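Long-range contact in possible prolidase (Bifidobacterium longum NCC2705, PDB 2P9B), which is probably a metal-dependent hydrolase of the amidohydrolase family, acting on carbon-nitrogen bonds other than peptide bonds, with a prolidase role suggested but not established: residues L257-G267 against N281-I292. Residues are numbered along the deposited sequence; the frame is centred on the assembly and turned at random.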
ATOM      1  N   LEU A 257       8.562  10.767  13.587  1.00 14.50           N
ATOM      2  CA  LEU A 257       8.362  12.021  12.879  1.00 14.27           C
ATOM      3  C   LEU A 257       9.545  12.961  13.086  1.00 14.52           C
ATOM      4  O   LEU A 257       9.995  13.614  12.147  1.00 15.63           O
ATOM      5  CB  LEU A 257       7.061  12.686  13.344  1.00 14.92           C
ATOM      6  CG  LEU A 257       5.772  11.971  12.913  1.00 16.30           C
ATOM      7  CD1 LEU A 257       4.556  12.661  13.513  1.00 16.25           C
ATOM      8  CD2 LEU A 257       5.685  11.966  11.393  1.00 15.84           C
ATOM      9  N   LEU A 258      10.054  13.020  14.313  1.00 16.04           N
ATOM     10  CA  LEU A 258      11.192  13.880  14.613  1.00 17.50           C
ATOM     11  C   LEU A 258      12.409  13.445  13.797  1.00 17.14           C
ATOM     12  O   LEU A 258      13.155  14.278  13.289  1.00 17.87           O
ATOM     13  CB  LEU A 258      11.526  13.830  16.113  1.00 19.47           C
ATOM     14  CG  LEU A 258      10.608  14.601  17.067  1.00 22.22           C
ATOM     15  CD1 LEU A 258      10.880  14.185  18.504  1.00 24.65           C
ATOM     16  CD2 LEU A 258      10.833  16.095  16.893  1.00 24.50           C
ATOM     17  N   ALA A 259      12.590  12.135  13.655  1.00 17.62           N
ATOM     18  CA  ALA A 259      13.716  11.593  12.899  1.00 16.07           C
ATOM     19  C   ALA A 259      13.612  11.882  11.404  1.00 16.47           C
ATOM     20  O   ALA A 259      14.621  11.885  10.696  1.00 17.36           O
ATOM     21  CB  ALA A 259      13.825  10.090  13.131  1.00 16.75           C
ATOM     22  N   GLY A 260      12.395  12.107  10.917  1.00 14.56           N
ATOM     23  CA  GLY A 260      12.217  12.396   9.504  1.00 14.05           C
ATOM     24  C   GLY A 260      11.613  11.261   8.688  1.00 13.15           C
ATOM     25  O   GLY A 260      11.755  11.229   7.466  1.00 14.87           O
ATOM     26  N   VAL A 261      10.944  10.333   9.364  1.00 13.05           N
ATOM     27  CA  VAL A 261      10.304   9.199   8.702  1.00 12.70           C
ATOM     28  C   VAL A 261       9.215   9.711   7.768  1.00 13.12           C
ATOM     29  O   VAL A 261       8.416  10.574   8.139  1.00 15.68           O
ATOM     30  CB  VAL A 261       9.686   8.226   9.745  1.00 12.95           C
ATOM     31  CG1 VAL A 261       8.828   7.174   9.061  1.00 14.49           C
ATOM     32  CG2 VAL A 261      10.788   7.554  10.527  1.00 13.97           C
ATOM     33  N   ASP A 262       9.180   9.169   6.557  1.00 11.40           N
ATOM     34  CA  ASP A 262       8.207   9.586   5.553  1.00 11.79           C
ATOM     35  C   ASP A 262       6.792   9.050   5.730  1.00 12.08           C
ATOM     36  O   ASP A 262       5.824   9.734   5.396  1.00 13.38           O
ATOM     37  CB  ASP A 262       8.758   9.222   4.189  1.00 11.42           C
ATOM     38  CG  ASP A 262      10.139   9.789   3.989  1.00 13.84           C
ATOM     39  OD1 ASP A 262      10.244  11.019   3.794  1.00 14.88           O
ATOM     40  OD2 ASP A 262      11.116   9.016   4.060  1.00 13.94           O
ATOM     41  N   THR A 263       6.668   7.830   6.240  1.00 11.78           N
ATOM     42  CA  THR A 263       5.347   7.254   6.457  1.00 11.57           C
ATOM     43  C   THR A 263       5.261   6.569   7.809  1.00 11.80           C
ATOM     44  O   THR A 263       6.200   5.898   8.240  1.00 12.34           O
ATOM     45  CB  THR A 263       4.980   6.208   5.375  1.00 11.64           C
ATOM     46  OG1 THR A 263       5.891   5.107   5.441  1.00 12.40           O
ATOM     47  CG2 THR A 263       5.025   6.827   3.995  1.00 13.28           C
ATOM     48  N   ILE A 264       4.134   6.761   8.479  1.00 11.07           N
ATOM     49  CA  ILE A 264       3.907   6.128   9.768  1.00 10.60           C
ATOM     50  C   ILE A 264       2.897   5.014   9.509  1.00 10.73           C
ATOM     51  O   ILE A 264       1.827   5.272   8.955  1.00 11.44           O
ATOM     52  CB  ILE A 264       3.287   7.112  10.782  1.00  9.84           C
ATOM     53  CG1 ILE A 264       4.250   8.276  11.049  1.00 12.11           C
ATOM     54  CG2 ILE A 264       2.928   6.372  12.073  1.00 11.68           C
ATOM     55  CD1 ILE A 264       5.558   7.879  11.713  1.00 14.82           C
ATOM     56  N   GLU A 265       3.246   3.784   9.884  1.00 11.79           N
ATOM     57  CA  GLU A 265       2.344   2.648   9.707  1.00 12.48           C
ATOM     58  C   GLU A 265       1.654   2.339  11.028  1.00 12.85           C
ATOM     59  O   GLU A 265       2.299   2.293  12.074  1.00 13.72           O
ATOM     60  CB  GLU A 265       3.088   1.397   9.232  1.00 14.96           C
ATOM     61  CG  GLU A 265       3.362   1.367   7.737  1.00 22.54           C
ATOM     62  CD  GLU A 265       4.331   2.434   7.312  1.00 24.26           C
ATOM     63  OE1 GLU A 265       5.423   2.500   7.917  1.00 29.37           O
ATOM     64  OE2 GLU A 265       4.011   3.196   6.377  1.00 18.98           O
ATOM     65  N   HIS A 266       0.344   2.115  10.946  1.00 14.31           N
ATOM     66  CA  HIS A 266      -0.520   1.829  12.092  1.00 15.63           C
ATOM     67  C   HIS A 266      -0.854   3.155  12.769  1.00 15.13           C
ATOM     68  O   HIS A 266      -1.948   3.686  12.603  1.00 15.77           O
ATOM     69  CB  HIS A 266       0.159   0.871  13.076  1.00 20.33           C
ATOM     70  CG  HIS A 266       0.357  -0.512  12.535  1.00 25.89           C
ATOM     71  ND1 HIS A 266       1.204  -0.787  11.482  1.00 30.90           N
ATOM     72  CD2 HIS A 266      -0.185  -1.697  12.900  1.00 30.92           C
ATOM     73  CE1 HIS A 266       1.177  -2.084  11.224  1.00 31.85           C
ATOM     74  NE2 HIS A 266       0.341  -2.659  12.070  1.00 33.65           N
ATOM     75  N   GLY A 267       0.094   3.692  13.526  1.00 15.28           N
ATOM     76  CA  GLY A 267      -0.143   4.969  14.173  1.00 14.36           C
ATOM     77  C   GLY A 267      -0.791   4.890  15.539  1.00 14.86           C
ATOM     78  O   GLY A 267      -0.957   3.811  16.104  1.00 15.26           O
ATOM     79  N   ASN A 281       7.366  18.404   7.901  1.00 19.48           N
ATOM     80  CA  ASN A 281       8.464  17.657   8.492  1.00 18.44           C
ATOM     81  C   ASN A 281       9.718  18.014   7.704  1.00 18.73           C
ATOM     82  O   ASN A 281       9.976  17.449   6.645  1.00 17.70           O
ATOM     83  CB  ASN A 281       8.192  16.159   8.382  1.00 18.20           C
ATOM     84  CG  ASN A 281       9.137  15.338   9.221  1.00 17.96           C
ATOM     85  OD1 ASN A 281      10.267  15.748   9.485  1.00 17.64           O
ATOM     86  ND2 ASN A 281       8.686  14.165   9.636  1.00 16.59           N
ATOM     87  N   PRO A 282      10.521  18.954   8.223  1.00 20.43           N
ATOM     88  CA  PRO A 282      11.751  19.394   7.557  1.00 21.57           C
ATOM     89  C   PRO A 282      12.786  18.295   7.334  1.00 22.04           C
ATOM     90  O   PRO A 282      13.698  18.453   6.519  1.00 22.90           O
ATOM     91  CB  PRO A 282      12.259  20.500   8.480  1.00 22.84           C
ATOM     92  CG  PRO A 282      11.833  20.019   9.829  1.00 23.26           C
ATOM     93  CD  PRO A 282      10.410  19.556   9.564  1.00 21.91           C
ATOM     94  N   ASN A 283      12.641  17.184   8.047  1.00 21.25           N
ATOM     95  CA  ASN A 283      13.588  16.085   7.915  1.00 20.45           C
ATOM     96  C   ASN A 283      13.102  14.948   7.021  1.00 18.99           C
ATOM     97  O   ASN A 283      13.838  13.999   6.772  1.00 18.45           O
ATOM     98  CB  ASN A 283      13.962  15.560   9.300  1.00 22.90           C
ATOM     99  CG  ASN A 283      14.687  16.605  10.129  1.00 27.47           C
ATOM    100  OD1 ASN A 283      15.733  17.106   9.726  1.00 28.73           O
ATOM    101  ND2 ASN A 283      14.128  16.948  11.287  1.00 29.47           N
ATOM    102  N   ALA A 284      11.866  15.047   6.541  1.00 17.93           N
ATOM    103  CA  ALA A 284      11.318  14.030   5.653  1.00 17.20           C
ATOM    104  C   ALA A 284      11.797  14.330   4.236  1.00 17.65           C
ATOM    105  O   ALA A 284      12.093  15.479   3.901  1.00 18.10           O
ATOM    106  CB  ALA A 284       9.790  14.037   5.707  1.00 16.12           C
ATOM    107  N   LEU A 285      11.866  13.299   3.404  1.00 16.52           N
ATOM    108  CA  LEU A 285      12.327  13.462   2.030  1.00 16.78           C
ATOM    109  C   LEU A 285      11.625  14.586   1.262  1.00 17.34           C
ATOM    110  O   LEU A 285      12.274  15.369   0.563  1.00 17.60           O
ATOM    111  CB  LEU A 285      12.172  12.142   1.271  1.00 15.14           C
ATOM    112  CG  LEU A 285      12.730  12.108  -0.151  1.00 16.05           C
ATOM    113  CD1 LEU A 285      14.226  12.433  -0.128  1.00 16.61           C
ATOM    114  CD2 LEU A 285      12.485  10.726  -0.751  1.00 16.81           C
ATOM    115  N   ARG A 286      10.306  14.682   1.397  1.00 16.81           N
ATOM    116  CA  ARG A 286       9.559  15.708   0.683  1.00 18.30           C
ATOM    117  C   ARG A 286       8.933  16.783   1.566  1.00 17.18           C
ATOM    118  O   ARG A 286       8.029  17.500   1.143  1.00 17.80           O
ATOM    119  CB  ARG A 286       8.511  15.032  -0.194  1.00 20.35           C
ATOM    120  CG  ARG A 286       9.171  14.122  -1.221  1.00 23.33           C
ATOM    121  CD  ARG A 286       8.348  12.906  -1.548  1.00 27.43           C
ATOM    122  NE  ARG A 286       7.982  12.138  -0.360  1.00 26.60           N
ATOM    123  CZ  ARG A 286       7.342  10.975  -0.411  1.00 28.17           C
ATOM    124  NH1 ARG A 286       7.019  10.461  -1.589  1.00 27.17           N
ATOM    125  NH2 ARG A 286       6.997  10.344   0.703  1.00 28.87           N
ATOM    126  N   GLY A 287       9.432  16.898   2.791  1.00 17.05           N
ATOM    127  CA  GLY A 287       8.935  17.917   3.702  1.00 17.26           C
ATOM    128  C   GLY A 287       7.647  17.611   4.438  1.00 16.86           C
ATOM    129  O   GLY A 287       7.112  18.478   5.126  1.00 16.99           O
ATOM    130  N   TYR A 288       7.137  16.393   4.301  1.00 15.97           N
ATOM    131  CA  TYR A 288       5.906  16.023   4.989  1.00 15.66           C
ATOM    132  C   TYR A 288       5.905  14.523   5.246  1.00 14.45           C
ATOM    133  O   TYR A 288       6.636  13.781   4.604  1.00 14.49           O
ATOM    134  CB  TYR A 288       4.686  16.395   4.135  1.00 17.65           C
ATOM    135  CG  TYR A 288       4.423  15.443   2.992  1.00 18.24           C
ATOM    136  CD1 TYR A 288       3.571  14.350   3.152  1.00 20.38           C
ATOM    137  CD2 TYR A 288       5.040  15.619   1.755  1.00 20.32           C
ATOM    138  CE1 TYR A 288       3.342  13.457   2.108  1.00 19.92           C
ATOM    139  CE2 TYR A 288       4.819  14.734   0.707  1.00 21.22           C
ATOM    140  CZ  TYR A 288       3.970  13.655   0.890  1.00 22.18           C
ATOM    141  OH  TYR A 288       3.757  12.767  -0.142  1.00 23.30           O
ATOM    142  N   SER A 289       5.084  14.087   6.196  1.00 14.05           N
ATOM    143  CA  SER A 289       4.976  12.670   6.509  1.00 12.94           C
ATOM    144  C   SER A 289       3.538  12.260   6.254  1.00 12.54           C
ATOM    145  O   SER A 289       2.634  13.089   6.311  1.00 13.92           O
ATOM    146  CB  SER A 289       5.362  12.410   7.965  1.00 14.30           C
ATOM    147  OG  SER A 289       6.743  12.649   8.163  1.00 13.37           O
ATOM    148  N   ALA A 290       3.329  10.987   5.944  1.00 11.78           N
ATOM    149  CA  ALA A 290       1.989  10.493   5.680  1.00 11.68           C
ATOM    150  C   ALA A 290       1.650   9.379   6.657  1.00 11.53           C
ATOM    151  O   ALA A 290       2.538   8.784   7.261  1.00 12.39           O
ATOM    152  CB  ALA A 290       1.890   9.977   4.243  1.00 10.59           C
ATOM    153  N   LEU A 291       0.359   9.114   6.812  1.00 11.78           N
ATOM    154  CA  LEU A 291      -0.106   8.062   7.709  1.00 11.53           C
ATOM    155  C   LEU A 291      -0.714   6.908   6.912  1.00  9.94           C
ATOM    156  O   LEU A 291      -1.496   7.137   5.992  1.00 11.09           O
ATOM    157  CB  LEU A 291      -1.161   8.626   8.660  1.00 10.65           C
ATOM    158  CG  LEU A 291      -1.867   7.624   9.579  1.00 11.53           C
ATOM    159  CD1 LEU A 291      -0.881   7.045  10.581  1.00 13.54           C
ATOM    160  CD2 LEU A 291      -3.001   8.314  10.302  1.00 12.99           C
ATOM    161  N   ILE A 292      -0.342   5.674   7.258  1.00 11.14           N
ATOM    162  CA  ILE A 292      -0.888   4.475   6.609  1.00 10.53           C
ATOM    163  C   ILE A 292      -1.500   3.678   7.768  1.00 10.90           C
ATOM    164  O   ILE A 292      -0.848   2.815   8.347  1.00 12.35           O
ATOM    165  CB  ILE A 292       0.217   3.610   5.936  1.00 11.57           C
ATOM    166  CG1 ILE A 292       1.117   4.481   5.049  1.00 12.27           C
ATOM    167  CG2 ILE A 292      -0.431   2.530   5.050  1.00 11.93           C
ATOM    168  CD1 ILE A 292       0.415   5.091   3.867  1.00 14.04           C
TER
HETATM  169  O   HOH W   1      11.626  16.243  11.742  1.00 24.88           O
HETATM  170  O   HOH W   2       8.569  12.709   2.690  1.00 15.31           O
HETATM  171  O   HOH W   3       5.587  11.222   3.085  1.00 17.54           O
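N281 reaches the C-terminal end of helix 250-259 with its side-chain amide. CG stands anti to the backbone N (chi1 -168°), which sends ND2 to L257 O at 2.9 Å, on a lone pair in the carbonyl plane. ND2 also donates to S289 OG, and S289 OG in turn donates to V261 O at 2.7 Å, nearly end-on to that carbonyl. On the other side of the amide, N281 OD1 accepts from N283 N in an Asx turn. A water joins this oxygen to L258 O. An alanine in place of N281 would probably leave L257 O without this donor and S289 OG freer to turn. L257 CD2 lies tightly against S289 CB at 3.5 Å. G260 follows the last turn of the helix in a Schellman motif, and its CA lies 3.6 Å from N283 CB.

D262 bridges to the loop 284-287. Its OD1 takes L285 N at 2.8 Å on the syn lone pair and also a water shared with R286. OD2 turns to H237 and V243 N. R286 reaches I385 O with NH1.

Beyond D262 the strands 263-264 and 290-292 pair in parallel. A290 N binds D262 O, I264 N binds A290 O, and I292 N binds I264 O at 2.8 Å. I264 CG2 meets L291 CD1 at 4.1 Å on one face. On the other, E265 and I292 lie side by side, with E265 OE2 3.4 Å from I292 CG1.

With helix 272-279 these strands form a beta-alpha-beta unit, consistent with the TIM-barrel fold of amidohydrolases. L257 O and V261 O are met by side-chain donors and L258 O by water, while salt bridges from OE2 to R133 and OE1 to K203 fix the E265 carboxylate.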